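Local coordinates for protein pectinesterase inhibitor 1 (Arabidopsis thaliana, PDB 1X91) that inhibits plant pectin methylesterases as a secreted apoplastic four-helix-bundle protein with an N-terminal alpha-hairpin extension that this activity requires, at residues A[10-15]-A[20-25]; A[36-41]-A[91-96]; A[87-92]-A[99-104]; A[103-108]-A[138-143]. The protein carries 1 engineered substitution. One frame throughout, in Å; residues are numbered along the deposited sequence. Where two conformers were deposited one is given.

Contact 1: A[10-15]-A[20-25]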
loop_
_atom_site.group_PDB
_atom_site.type_symbol
_atom_site.label_atom_id
_atom_site.label_comp_id
_atom_site.label_asym_id
_atom_site.label_seq_id
_atom_site.Cartn_x
_atom_site.Cartn_y
_atom_site.Cartn_z
ATOM N N THR A 10 -9.191 -0.777 -18.145
ATOM C CA THR A 10 -9.940 -1.909 -17.589
ATOM C C THR A 10 -9.249 -2.672 -16.478
ATOM O O THR A 10 -9.797 -3.663 -15.998
ATOM C CB THR A 10 -10.349 -2.924 -18.685
ATOM O OG1 THR A 10 -9.193 -3.468 -19.350
ATOM C CG2 THR A 10 -11.163 -2.229 -19.803
ATOM N N ILE A 11 -8.086 -2.212 -16.033
ATOM C CA ILE A 11 -7.254 -2.946 -15.069
ATOM C C ILE A 11 -7.883 -3.280 -13.691
ATOM O O ILE A 11 -7.435 -4.161 -12.965
ATOM C CB ILE A 11 -5.956 -2.119 -14.879
ATOM C CG1 ILE A 11 -4.790 -2.998 -14.432
ATOM C CG2 ILE A 11 -6.181 -0.974 -13.875
ATOM C CD1 ILE A 11 -3.486 -2.233 -14.305
ATOM N N CYS A 12 -8.938 -2.572 -13.321
ATOM C CA CYS A 12 -9.526 -2.731 -12.034
ATOM C C CYS A 12 -10.162 -4.075 -11.822
ATOM O O CYS A 12 -10.311 -4.498 -10.689
ATOM C CB CYS A 12 -10.484 -1.591 -11.762
ATOM S SG CYS A 12 -9.541 -0.041 -11.583
ATOM N N ASP A 13 -10.513 -4.760 -12.919
ATOM C CA ASP A 13 -11.116 -6.091 -12.803
ATOM C C ASP A 13 -10.204 -7.163 -12.213
ATOM O O ASP A 13 -10.674 -8.243 -11.843
ATOM C CB ASP A 13 -11.777 -6.541 -14.134
ATOM C CG ASP A 13 -10.839 -6.579 -15.321
ATOM O OD1 ASP A 13 -9.592 -6.672 -15.169
ATOM O OD2 ASP A 13 -11.283 -6.544 -16.509
ATOM N N LYS A 14 -8.921 -6.835 -12.063
ATOM C CA LYS A 14 -7.926 -7.757 -11.551
ATOM C C LYS A 14 -7.533 -7.494 -10.099
ATOM O O LYS A 14 -6.572 -8.097 -9.587
ATOM C CB LYS A 14 -6.726 -7.698 -12.466
ATOM C CG LYS A 14 -6.974 -8.387 -13.814
ATOM C CD LYS A 14 -5.874 -8.131 -14.785
ATOM C CE LYS A 14 -5.974 -6.752 -15.448
ATOM N NZ LYS A 14 -7.110 -6.582 -16.429
ATOM N N THR A 15 -8.317 -6.663 -9.417
ATOM C CA THR A 15 -8.079 -6.287 -8.007
ATOM C C THR A 15 -9.161 -6.772 -7.049
ATOM O O THR A 15 -10.246 -7.125 -7.473
ATOM C CB THR A 15 -7.929 -4.724 -7.905
ATOM O OG1 THR A 15 -9.180 -4.078 -8.180
ATOM C CG2 THR A 15 -6.981 -4.203 -8.957
ATOM N N PHE A 20 -12.617 0.602 -5.237
ATOM C CA PHE A 20 -11.491 1.448 -4.848
ATOM C C PHE A 20 -10.597 1.801 -6.021
ATOM O O PHE A 20 -10.186 2.964 -6.196
ATOM C CB PHE A 20 -10.669 0.797 -3.737
ATOM C CG PHE A 20 -9.427 1.596 -3.382
ATOM C CD1 PHE A 20 -9.447 2.484 -2.341
ATOM C CD2 PHE A 20 -8.259 1.431 -4.089
ATOM C CE1 PHE A 20 -8.301 3.206 -1.989
ATOM C CE2 PHE A 20 -7.116 2.201 -3.801
ATOM C CZ PHE A 20 -7.144 3.059 -2.730
ATOM N N CYS A 21 -10.278 0.814 -6.838
ATOM C CA CYS A 21 -9.392 0.977 -7.968
ATOM C C CYS A 21 -10.013 1.919 -8.990
ATOM O O CYS A 21 -9.349 2.800 -9.469
ATOM C CB CYS A 21 -9.080 -0.359 -8.620
ATOM S SG CYS A 21 -8.129 -0.388 -10.118
ATOM N N LEU A 22 -11.302 1.750 -9.278
ATOM C CA LEU A 22 -11.984 2.663 -10.182
ATOM C C LEU A 22 -11.963 4.089 -9.661
ATOM O O LEU A 22 -11.705 5.012 -10.396
ATOM C CB LEU A 22 -13.428 2.201 -10.429
ATOM C CG LEU A 22 -13.550 0.870 -11.169
ATOM C CD1 LEU A 22 -15.003 0.329 -11.045
ATOM C CD2 LEU A 22 -13.124 0.930 -12.665
ATOM N N LYS A 23 -12.230 4.273 -8.379
ATOM C CA LYS A 23 -12.139 5.572 -7.787
ATOM C C LYS A 23 -10.750 6.156 -7.965
ATOM O O LYS A 23 -10.579 7.305 -8.374
ATOM C CB LYS A 23 -12.532 5.492 -6.321
ATOM C CG LYS A 23 -12.434 6.812 -5.521
ATOM C CD LYS A 23 -12.738 6.634 -4.040
ATOM C CE LYS A 23 -14.163 6.804 -3.710
ATOM N NZ LYS A 23 -14.395 6.987 -2.223
ATOM N N PHE A 24 -9.752 5.357 -7.630
ATOM C CA PHE A 24 -8.365 5.814 -7.691
ATOM C C PHE A 24 -7.949 6.223 -9.103
ATOM O O PHE A 24 -7.377 7.334 -9.306
ATOM C CB PHE A 24 -7.467 4.716 -7.106
ATOM C CG PHE A 24 -5.994 5.059 -7.091
ATOM C CD1 PHE A 24 -5.516 6.012 -6.221
ATOM C CD2 PHE A 24 -5.139 4.449 -7.988
ATOM C CE1 PHE A 24 -4.139 6.335 -6.192
ATOM C CE2 PHE A 24 -3.765 4.755 -7.963
ATOM C CZ PHE A 24 -3.279 5.733 -7.073
ATOM N N LEU A 25 -8.221 5.397 -10.100
ATOM C CA LEU A 25 -7.724 5.705 -11.435
ATOM C C LEU A 25 -8.493 6.855 -12.068
ATOM O O LEU A 25 -7.916 7.649 -12.826
ATOM C CB LEU A 25 -7.756 4.500 -12.327
ATOM C CG LEU A 25 -6.922 3.298 -11.848
ATOM C CD1 LEU A 25 -7.013 2.159 -12.787
ATOM C CD2 LEU A 25 -5.447 3.692 -11.675
#
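Cys-12 and Cys-21 are joined through sulfur, SG to SG at 2.1 Å, in a left-handed disulfide with a chi3 of -75°. The helical Cys-21 holds its SG on the far side of CB from the backbone N (chi1 174°), which carries the sulfur off helix 18-27 to the short 3-10 turn that holds Cys-12. Packing is tight on the inner side: Ile-11 CG2 sits 3.4 Å from Leu-25 CD1, closer than carbons usually approach, and the two side chains cross at about a right angle. The same Leu-25 CD1 lies 3.6 Å from Cys-12 SG, so one methyl touches both the sulfur and the isoleucine branch. Thr-15 closes the loop: its OG1, 3.7 Å from Cys-21 CB, donates to Cys-12 O at 2.8 Å while its own N bonds to that same oxygen. With a valine here the hydroxyl bond to Cys-12 O would be gone, and the end of the turn would probably be freer to shift against Cys-21. The outer side is looser, for there the exposed Leu-22 merely rests CD2 on Cys-12 CB at 3.8 Å, and the salt bridge from Lys-14 to the syn lone pair of Asp-13 OD1 stays within its own segment. Ile-11 also reaches Val-145 and Met-149 of helix 127-149. A turn stapled to the following helix by a disulfide is consistent with the N-terminal alpha-hairpin extension that inhibition requires.

Contact 2: A[36-41]-A[91-96]; sequences ALAKTT and EHLASG
Leu-93 spreads its two methyls over the backbone and beta carbons of Ala-38 and Lys-39. CD1 rests on Ala-38 CB at 3.8 Å, while CD2 comes within 3.6 Å of Lys-39 N and touches CA and CB of that residue. With CG opposite the backbone N (chi1 -179°), both methyls of the fork are carried to the facing helix. No hydrogen bond joins the two segments; a single leucine laid on a small residue does most of the work. Within this pair of segments Lys-39 contributes only its root, since its chain bends away and its NZ forms a salt bridge with Asp-43 on the same helix. Just after Leu-93 the helix ends in a Schellman motif: Gly-96, with positive phi, gives its N to Leu-93 O at 2.8 Å. That oxygen also receives NE2 of Gln-35, a second tie between the two helices at this end. The contact thus lies where helix 34-62 begins and helix 66-94 ends, with Met-101 of helix 98-119 touching both Ala-38 and Leu-93, and Ile-146 of helix 127-149 lying against Ala-38.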
loop_
_atom_site.group_PDB
_atom_site.type_symbol
_atom_site.label_atom_id
_atom_site.label_comp_id
_atom_site.label_asym_id
_atom_site.label_seq_id
_atom_site.Cartn_x
_atom_site.Cartn_y
_atom_site.Cartn_z
ATOM N N ALA A 36 4.488 5.180 -16.109
ATOM C CA ALA A 36 4.065 6.384 -15.427
ATOM C C ALA A 36 3.008 6.089 -14.389
ATOM O O ALA A 36 3.029 6.646 -13.293
ATOM C CB ALA A 36 3.521 7.391 -16.483
ATOM N N LEU A 37 2.050 5.219 -14.726
ATOM C CA LEU A 37 1.016 4.853 -13.775
ATOM C C LEU A 37 1.578 4.048 -12.565
ATOM O O LEU A 37 1.149 4.293 -11.442
ATOM C CB LEU A 37 -0.062 4.052 -14.480
ATOM C CG LEU A 37 -1.263 3.690 -13.606
ATOM C CD1 LEU A 37 -1.930 4.975 -13.081
ATOM C CD2 LEU A 37 -2.207 2.799 -14.400
ATOM N N ALA A 38 2.547 3.168 -12.777
ATOM C CA ALA A 38 3.266 2.522 -11.665
ATOM C C ALA A 38 3.847 3.549 -10.723
ATOM O O ALA A 38 3.721 3.403 -9.501
ATOM C CB ALA A 38 4.355 1.616 -12.201
ATOM N N LYS A 39 4.458 4.598 -11.267
ATOM C CA LYS A 39 5.130 5.579 -10.406
ATOM C C LYS A 39 4.085 6.374 -9.628
ATOM O O LYS A 39 4.246 6.576 -8.392
ATOM C CB LYS A 39 6.016 6.475 -11.261
ATOM C CG LYS A 39 6.599 7.669 -10.555
ATOM C CD LYS A 39 7.372 7.295 -9.342
ATOM C CE LYS A 39 8.338 8.424 -8.873
ATOM N NZ LYS A 39 7.712 9.613 -8.274
ATOM N N THR A 40 3.008 6.825 -10.272
ATOM C CA THR A 40 2.038 7.603 -9.471
ATOM C C THR A 40 1.349 6.734 -8.453
ATOM O O THR A 40 1.012 7.228 -7.372
ATOM C CB THR A 40 1.007 8.397 -10.272
ATOM O OG1 THR A 40 0.316 7.506 -11.147
ATOM C CG2 THR A 40 1.641 9.478 -11.152
ATOM N N THR A 41 1.164 5.462 -8.711
ATOM C CA THR A 41 0.573 4.558 -7.752
ATOM C C THR A 41 1.483 4.354 -6.550
ATOM O O THR A 41 1.027 4.382 -5.414
ATOM C CB THR A 41 0.176 3.236 -8.410
ATOM O OG1 THR A 41 -0.747 3.474 -9.511
ATOM C CG2 THR A 41 -0.570 2.368 -7.428
ATOM N N GLU A 91 13.177 2.025 -6.592
ATOM C CA GLU A 91 14.495 1.815 -7.177
ATOM C C GLU A 91 14.443 0.901 -8.337
ATOM O O GLU A 91 15.070 1.184 -9.368
ATOM C CB GLU A 91 15.504 1.298 -6.157
ATOM C CG GLU A 91 15.743 2.181 -4.934
ATOM C CD GLU A 91 16.564 3.408 -5.195
ATOM O OE1 GLU A 91 17.553 3.274 -5.927
ATOM O OE2 GLU A 91 16.274 4.489 -4.598
ATOM N N HIS A 92 13.677 -0.187 -8.195
ATOM C CA HIS A 92 13.571 -1.146 -9.314
ATOM C C HIS A 92 12.714 -0.624 -10.439
ATOM O O HIS A 92 13.050 -0.809 -11.625
ATOM C CB HIS A 92 13.154 -2.516 -8.791
ATOM C CG HIS A 92 14.252 -3.126 -7.985
ATOM N ND1 HIS A 92 15.282 -3.812 -8.577
ATOM C CD2 HIS A 92 14.566 -3.046 -6.667
ATOM C CE1 HIS A 92 16.169 -4.163 -7.658
ATOM N NE2 HIS A 92 15.761 -3.697 -6.493
ATOM N N LEU A 93 11.628 0.057 -10.120
ATOM C CA LEU A 93 10.813 0.732 -11.154
ATOM C C LEU A 93 11.636 1.681 -12.015
ATOM O O LEU A 93 11.485 1.672 -13.226
ATOM C CB LEU A 93 9.626 1.474 -10.561
ATOM C CG LEU A 93 8.708 2.200 -11.560
ATOM C CD1 LEU A 93 8.092 1.260 -12.538
ATOM C CD2 LEU A 93 7.667 3.028 -10.823
ATOM N N ALA A 94 12.559 2.404 -11.414
ATOM C CA ALA A 94 13.419 3.390 -12.088
ATOM C C ALA A 94 14.300 2.678 -13.106
ATOM O O ALA A 94 14.708 3.275 -14.094
ATOM C CB ALA A 94 14.253 4.167 -11.122
ATOM N N SER A 95 14.619 1.413 -12.872
ATOM C CA SER A 95 15.366 0.626 -13.869
ATOM C C SER A 95 14.480 -0.085 -14.891
ATOM O O SER A 95 14.985 -0.837 -15.741
ATOM C CB SER A 95 16.298 -0.369 -13.157
ATOM O OG SER A 95 15.558 -1.446 -12.638
ATOM N N GLY A 96 13.175 0.132 -14.844
ATOM C CA GLY A 96 12.245 -0.607 -15.687
ATOM C C GLY A 96 12.002 -2.053 -15.267
ATOM O O GLY A 96 11.444 -2.855 -16.030
#

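Contact 3: A[87-92]-A[99-104]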
loop_
_atom_site.group_PDB
_atom_site.type_symbol
_atom_site.label_atom_id
_atom_site.label_comp_id
_atom_site.label_asym_id
_atom_site.label_seq_id
_atom_site.Cartn_x
_atom_site.Cartn_y
_atom_site.Cartn_z
ATOM N N GLU A 87 10.372 1.900 -0.937
ATOM C CA GLU A 87 11.560 2.635 -1.400
ATOM C C GLU A 87 12.300 1.768 -2.426
ATOM O O GLU A 87 12.705 2.264 -3.457
ATOM C CB GLU A 87 12.453 3.045 -0.254
ATOM C CG GLU A 87 11.765 4.122 0.594
ATOM C CD GLU A 87 12.527 4.559 1.844
ATOM O OE1 GLU A 87 13.313 3.759 2.378
ATOM O OE2 GLU A 87 12.285 5.711 2.311
ATOM N N GLU A 88 12.469 0.471 -2.107
ATOM C CA GLU A 88 13.148 -0.454 -3.044
ATOM C C GLU A 88 12.313 -0.655 -4.292
ATOM O O GLU A 88 12.864 -0.722 -5.396
ATOM C CB GLU A 88 13.414 -1.758 -2.348
ATOM C CG GLU A 88 14.484 -1.674 -1.255
ATOM C CD GLU A 88 15.779 -1.122 -1.745
ATOM O OE1 GLU A 88 16.212 -1.500 -2.834
ATOM O OE2 GLU A 88 16.357 -0.247 -1.056
ATOM N N ALA A 89 11.005 -0.694 -4.128
ATOM C CA ALA A 89 10.121 -0.853 -5.267
ATOM C C ALA A 89 10.366 0.298 -6.256
ATOM O O ALA A 89 10.462 0.096 -7.472
ATOM C CB ALA A 89 8.677 -0.859 -4.821
ATOM N N PHE A 90 10.497 1.513 -5.740
ATOM C CA PHE A 90 10.820 2.674 -6.578
ATOM C C PHE A 90 12.161 2.483 -7.307
ATOM O O PHE A 90 12.281 2.815 -8.471
ATOM C CB PHE A 90 10.931 3.958 -5.759
ATOM C CG PHE A 90 9.597 4.637 -5.413
ATOM C CD1 PHE A 90 8.921 5.413 -6.329
ATOM C CD2 PHE A 90 9.092 4.595 -4.118
ATOM C CE1 PHE A 90 7.748 6.139 -5.947
ATOM C CE2 PHE A 90 7.928 5.260 -3.778
ATOM C CZ PHE A 90 7.262 6.018 -4.715
ATOM N N GLU A 91 13.177 2.025 -6.592
ATOM C CA GLU A 91 14.495 1.815 -7.177
ATOM C C GLU A 91 14.443 0.901 -8.337
ATOM O O GLU A 91 15.070 1.184 -9.368
ATOM C CB GLU A 91 15.504 1.298 -6.157
ATOM C CG GLU A 91 15.743 2.181 -4.934
ATOM C CD GLU A 91 16.564 3.408 -5.195
ATOM O OE1 GLU A 91 17.553 3.274 -5.927
ATOM O OE2 GLU A 91 16.274 4.489 -4.598
ATOM N N HIS A 92 13.677 -0.187 -8.195
ATOM C CA HIS A 92 13.571 -1.146 -9.314
ATOM C C HIS A 92 12.714 -0.624 -10.439
ATOM O O HIS A 92 13.050 -0.809 -11.625
ATOM C CB HIS A 92 13.154 -2.516 -8.791
ATOM C CG HIS A 92 14.252 -3.126 -7.985
ATOM N ND1 HIS A 92 15.282 -3.812 -8.577
ATOM C CD2 HIS A 92 14.566 -3.046 -6.667
ATOM C CE1 HIS A 92 16.169 -4.163 -7.658
ATOM N NE2 HIS A 92 15.761 -3.697 -6.493
ATOM N N MET A 99 9.514 -6.808 -12.296
ATOM C CA MET A 99 9.535 -7.970 -11.402
ATOM C C MET A 99 10.095 -7.559 -10.047
ATOM O O MET A 99 9.576 -7.979 -9.029
ATOM C CB MET A 99 10.350 -9.144 -11.990
ATOM C CG MET A 99 10.499 -10.371 -11.052
ATOM S SD MET A 99 11.409 -11.853 -11.705
ATOM N N GLY A 100 11.120 -6.727 -10.040
ATOM C CA GLY A 100 11.723 -6.252 -8.816
ATOM C C GLY A 100 10.739 -5.419 -8.032
ATOM O O GLY A 100 10.600 -5.547 -6.787
ATOM N N MET A 101 10.056 -4.530 -8.756
ATOM C CA MET A 101 8.994 -3.735 -8.155
ATOM C C MET A 101 7.941 -4.640 -7.524
ATOM O O MET A 101 7.488 -4.424 -6.400
ATOM C CB MET A 101 8.364 -2.815 -9.192
ATOM C CG MET A 101 7.161 -2.106 -8.609
ATOM S SD MET A 101 6.458 -0.959 -9.790
ATOM C CE MET A 101 4.856 -0.615 -8.963
ATOM N N ASN A 102 7.553 -5.667 -8.243
ATOM C CA ASN A 102 6.482 -6.534 -7.832
ATOM C C ASN A 102 6.773 -7.282 -6.546
ATOM O O ASN A 102 5.967 -7.326 -5.636
ATOM C CB ASN A 102 6.201 -7.460 -9.001
ATOM C CG ASN A 102 5.014 -8.274 -8.836
ATOM O OD1 ASN A 102 5.055 -9.316 -8.166
ATOM N ND2 ASN A 102 3.902 -7.862 -9.511
ATOM N N MET A 103 7.986 -7.789 -6.433
ATOM C CA MET A 103 8.419 -8.545 -5.264
ATOM C C MET A 103 8.373 -7.640 -4.019
ATOM O O MET A 103 7.896 -8.032 -2.953
ATOM C CB MET A 103 9.885 -9.010 -5.424
ATOM C CG MET A 103 10.321 -9.872 -4.326
ATOM S SD MET A 103 12.079 -10.423 -4.513
ATOM C CE MET A 103 13.040 -8.945 -4.168
ATOM N N LYS A 104 8.876 -6.418 -4.204
ATOM C CA LYS A 104 8.923 -5.492 -3.070
ATOM C C LYS A 104 7.558 -4.937 -2.696
ATOM O O LYS A 104 7.229 -4.809 -1.499
ATOM C CB LYS A 104 9.910 -4.370 -3.360
ATOM C CG LYS A 104 11.367 -4.818 -3.357
ATOM C CD LYS A 104 11.829 -5.300 -1.983
ATOM C CE LYS A 104 13.306 -5.576 -1.944
ATOM N NZ LYS A 104 13.738 -6.086 -0.651
#
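Lys-104 lays its aliphatic chain along Glu-88 and sets its root on Ala-89, and these pairings show how a long polar residue can seal a helix-helix seam with carbon alone. Its CB lies 4.0 Å from Ala-89 CB, and its CG is 3.8 Å from Glu-88 CB. A bend at chi2 (-65°) turns the remaining chain alongside Glu-88, the two side chains pointing the same way, with CE also over Glu-88 CB. The charges do not meet: Glu-88 OE1 and Lys-104 NZ stand 5.6 Å apart, a separation at which any attraction is probably modest. With an alanine in place of the lysine, the carbons lying along Glu-88 would be missing, which would probably uncover that flank and leave the glutamate freer to turn. Ala-89 is the small residue that lets the helices close up: its CA is 4.2 Å from Met-101 CA, and Met-101 CB packs on Ala-89 O. His-92 is the third main contributor, its CB placed 3.7 Å from Met-101 N and its ring set obliquely beside Gly-100. The glycine suits that fit: with His-92 as it stands, a beta carbon would come too close to ND1. Asp-97, in the connecting turn, takes the Gly-100 N-H and makes a weak bond to the same ND1. The axes of the two segments approach to 7.7 Å at 171°, a close antiparallel alpha-hairpin of the up-and-down four-helix bundle, whose two helices are also joined by the Cys-75 to Cys-115 disulfide.

Contact 4: A[103-108]-A[138-143]; sequences MKVSAA and NLCGIA
Ala-108, whose methyl faces Cys-140, has one of the shortest polar bonds here, from its N to Lys-104 O at 3.0 Å; Ala-143 N to Leu-139 O on the facing helix matches it. Both are ordinary bonds within a helix, and none passes between the segments. What crosses is Val-105. Its first torsion (chi1 172°) sets CG1 anti to the main-chain nitrogen and brings that methyl to the other helix, where it meets the carbonyl oxygen of Cys-140 at 3.5 Å and Cys-140 CB at the same distance. One helical turn on, Ala-143 CB borders the same methyl at 4.0 Å. The valine tip is therefore lodged between a cysteine and an alanine that lie three residues apart. In return, the Cys-140 sulfur turns back toward helix 98-119: SG lies beside the backbone N of its own residue (chi1 -66°) and comes within 4.1 Å of Ala-108 CB, with Val-105 CG1 also near. This cysteine belongs to neither disulfide of the protein. The other valine methyl serves a different neighbour, CG2 lying against Ala-89 of helix 66-94, and Leu-42 of helix 34-62 also touches Val-105, so the residue faces all three other helices of the bundle. The axes of the two segments run antiparallel at 163°, with a closest approach of 9.3 Å. All four touching residues are buried and the side chains that pair are apolar, with no hydrogen bond between the segments, which implies that the helices are held here mainly by close fit and burial of carbon, the sulfur probably contributing through van der Waals contact.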
loop_
_atom_site.group_PDB
_atom_site.type_symbol
_atom_site.label_atom_id
_atom_site.label_comp_id
_atom_site.label_asym_id
_atom_site.label_seq_id
_atom_site.Cartn_x
_atom_site.Cartn_y
_atom_site.Cartn_z
ATOM N N MET A 103 7.986 -7.789 -6.433
ATOM C CA MET A 103 8.419 -8.545 -5.264
ATOM C C MET A 103 8.373 -7.640 -4.019
ATOM O O MET A 103 7.896 -8.032 -2.953
ATOM C CB MET A 103 9.885 -9.010 -5.424
ATOM C CG MET A 103 10.321 -9.872 -4.326
ATOM S SD MET A 103 12.079 -10.423 -4.513
ATOM C CE MET A 103 13.040 -8.945 -4.168
ATOM N N LYS A 104 8.876 -6.418 -4.204
ATOM C CA LYS A 104 8.923 -5.492 -3.070
ATOM C C LYS A 104 7.558 -4.937 -2.696
ATOM O O LYS A 104 7.229 -4.809 -1.499
ATOM C CB LYS A 104 9.910 -4.370 -3.360
ATOM C CG LYS A 104 11.367 -4.818 -3.357
ATOM C CD LYS A 104 11.829 -5.300 -1.983
ATOM C CE LYS A 104 13.306 -5.576 -1.944
ATOM N NZ LYS A 104 13.738 -6.086 -0.651
ATOM N N VAL A 105 6.683 -4.677 -3.663
ATOM C CA VAL A 105 5.304 -4.284 -3.368
ATOM C C VAL A 105 4.562 -5.400 -2.675
ATOM O O VAL A 105 3.789 -5.168 -1.741
ATOM C CB VAL A 105 4.576 -3.836 -4.627
ATOM C CG1 VAL A 105 3.081 -3.613 -4.325
ATOM C CG2 VAL A 105 5.140 -2.584 -5.166
ATOM N N SER A 106 4.830 -6.629 -3.071
ATOM C CA SER A 106 4.219 -7.783 -2.414
ATOM C C SER A 106 4.582 -7.848 -0.922
ATOM O O SER A 106 3.741 -8.138 -0.077
ATOM C CB SER A 106 4.562 -9.078 -3.171
ATOM O OG SER A 106 3.617 -10.100 -2.889
ATOM N N ALA A 107 5.831 -7.567 -0.605
ATOM C CA ALA A 107 6.281 -7.534 0.747
ATOM C C ALA A 107 5.631 -6.397 1.506
ATOM O O ALA A 107 5.217 -6.581 2.643
ATOM C CB ALA A 107 7.734 -7.445 0.792
ATOM N N ALA A 108 5.494 -5.239 0.873
ATOM C CA ALA A 108 4.773 -4.118 1.527
ATOM C C ALA A 108 3.354 -4.466 1.844
ATOM O O ALA A 108 2.841 -4.116 2.939
ATOM C CB ALA A 108 4.834 -2.864 0.693
ATOM N N ASN A 138 -4.966 -2.170 -0.934
ATOM C CA ASN A 138 -5.605 -1.989 -2.254
ATOM C C ASN A 138 -4.651 -1.344 -3.264
ATOM O O ASN A 138 -4.569 -1.773 -4.443
ATOM C CB ASN A 138 -6.854 -1.135 -2.078
ATOM C CG ASN A 138 -7.975 -1.891 -1.377
ATOM O OD1 ASN A 138 -8.027 -3.118 -1.429
ATOM N ND2 ASN A 138 -8.848 -1.147 -0.683
ATOM N N LEU A 139 -3.934 -0.301 -2.849
ATOM C CA LEU A 139 -2.969 0.385 -3.703
ATOM C C LEU A 139 -1.866 -0.583 -4.095
ATOM O O LEU A 139 -1.440 -0.611 -5.247
ATOM C CB LEU A 139 -2.377 1.630 -3.025
ATOM C CG LEU A 139 -3.336 2.793 -2.900
ATOM C CD1 LEU A 139 -2.748 3.783 -1.952
ATOM C CD2 LEU A 139 -3.526 3.450 -4.274
ATOM N N CYS A 140 -1.363 -1.376 -3.133
ATOM C CA CYS A 140 -0.360 -2.392 -3.520
ATOM C C CYS A 140 -0.915 -3.365 -4.539
ATOM O O CYS A 140 -0.199 -3.749 -5.478
ATOM C CB CYS A 140 0.220 -3.148 -2.313
ATOM S SG CYS A 140 1.224 -2.206 -1.156
ATOM N N GLY A 141 -2.168 -3.762 -4.371
ATOM C CA GLY A 141 -2.812 -4.682 -5.312
ATOM C C GLY A 141 -2.841 -4.103 -6.720
ATOM O O GLY A 141 -2.517 -4.809 -7.676
ATOM N N ILE A 142 -3.131 -2.809 -6.847
ATOM C CA ILE A 142 -3.105 -2.130 -8.127
ATOM C C ILE A 142 -1.679 -2.121 -8.694
ATOM O O ILE A 142 -1.443 -2.413 -9.863
ATOM C CB ILE A 142 -3.687 -0.688 -8.024
ATOM C CG1 ILE A 142 -5.166 -0.729 -7.642
ATOM C CG2 ILE A 142 -3.496 0.037 -9.346
ATOM C CD1 ILE A 142 -5.763 0.601 -7.225
ATOM N N ALA A 143 -0.691 -1.783 -7.857
ATOM C CA ALA A 143 0.692 -1.720 -8.290
ATOM C C ALA A 143 1.204 -3.106 -8.735
ATOM O O ALA A 143 2.084 -3.193 -9.565
ATOM C CB ALA A 143 1.586 -1.187 -7.149
#

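How the contacts relate
Contact 1 comes first along the chain, within the N-terminal extension, and contacts 2, 3 and 4 follow in the bundle, joining helices 34-62 and 66-94, 66-94 and 98-119, and 98-119 and 127-149 in turn. Contacts 2 and 3 share helix 66-94, with centres about 8 Å apart; contacts 3 and 4 share helix 98-119, with centres about 9 Å apart. Contact 1, its centre about 14 Å from that of contact 4, still touches it, as Phe-24 and Phe-20 pack on Leu-139. Each successive helix pair is thus fastened to the next, and the extension needed for inhibition rests against the bundle.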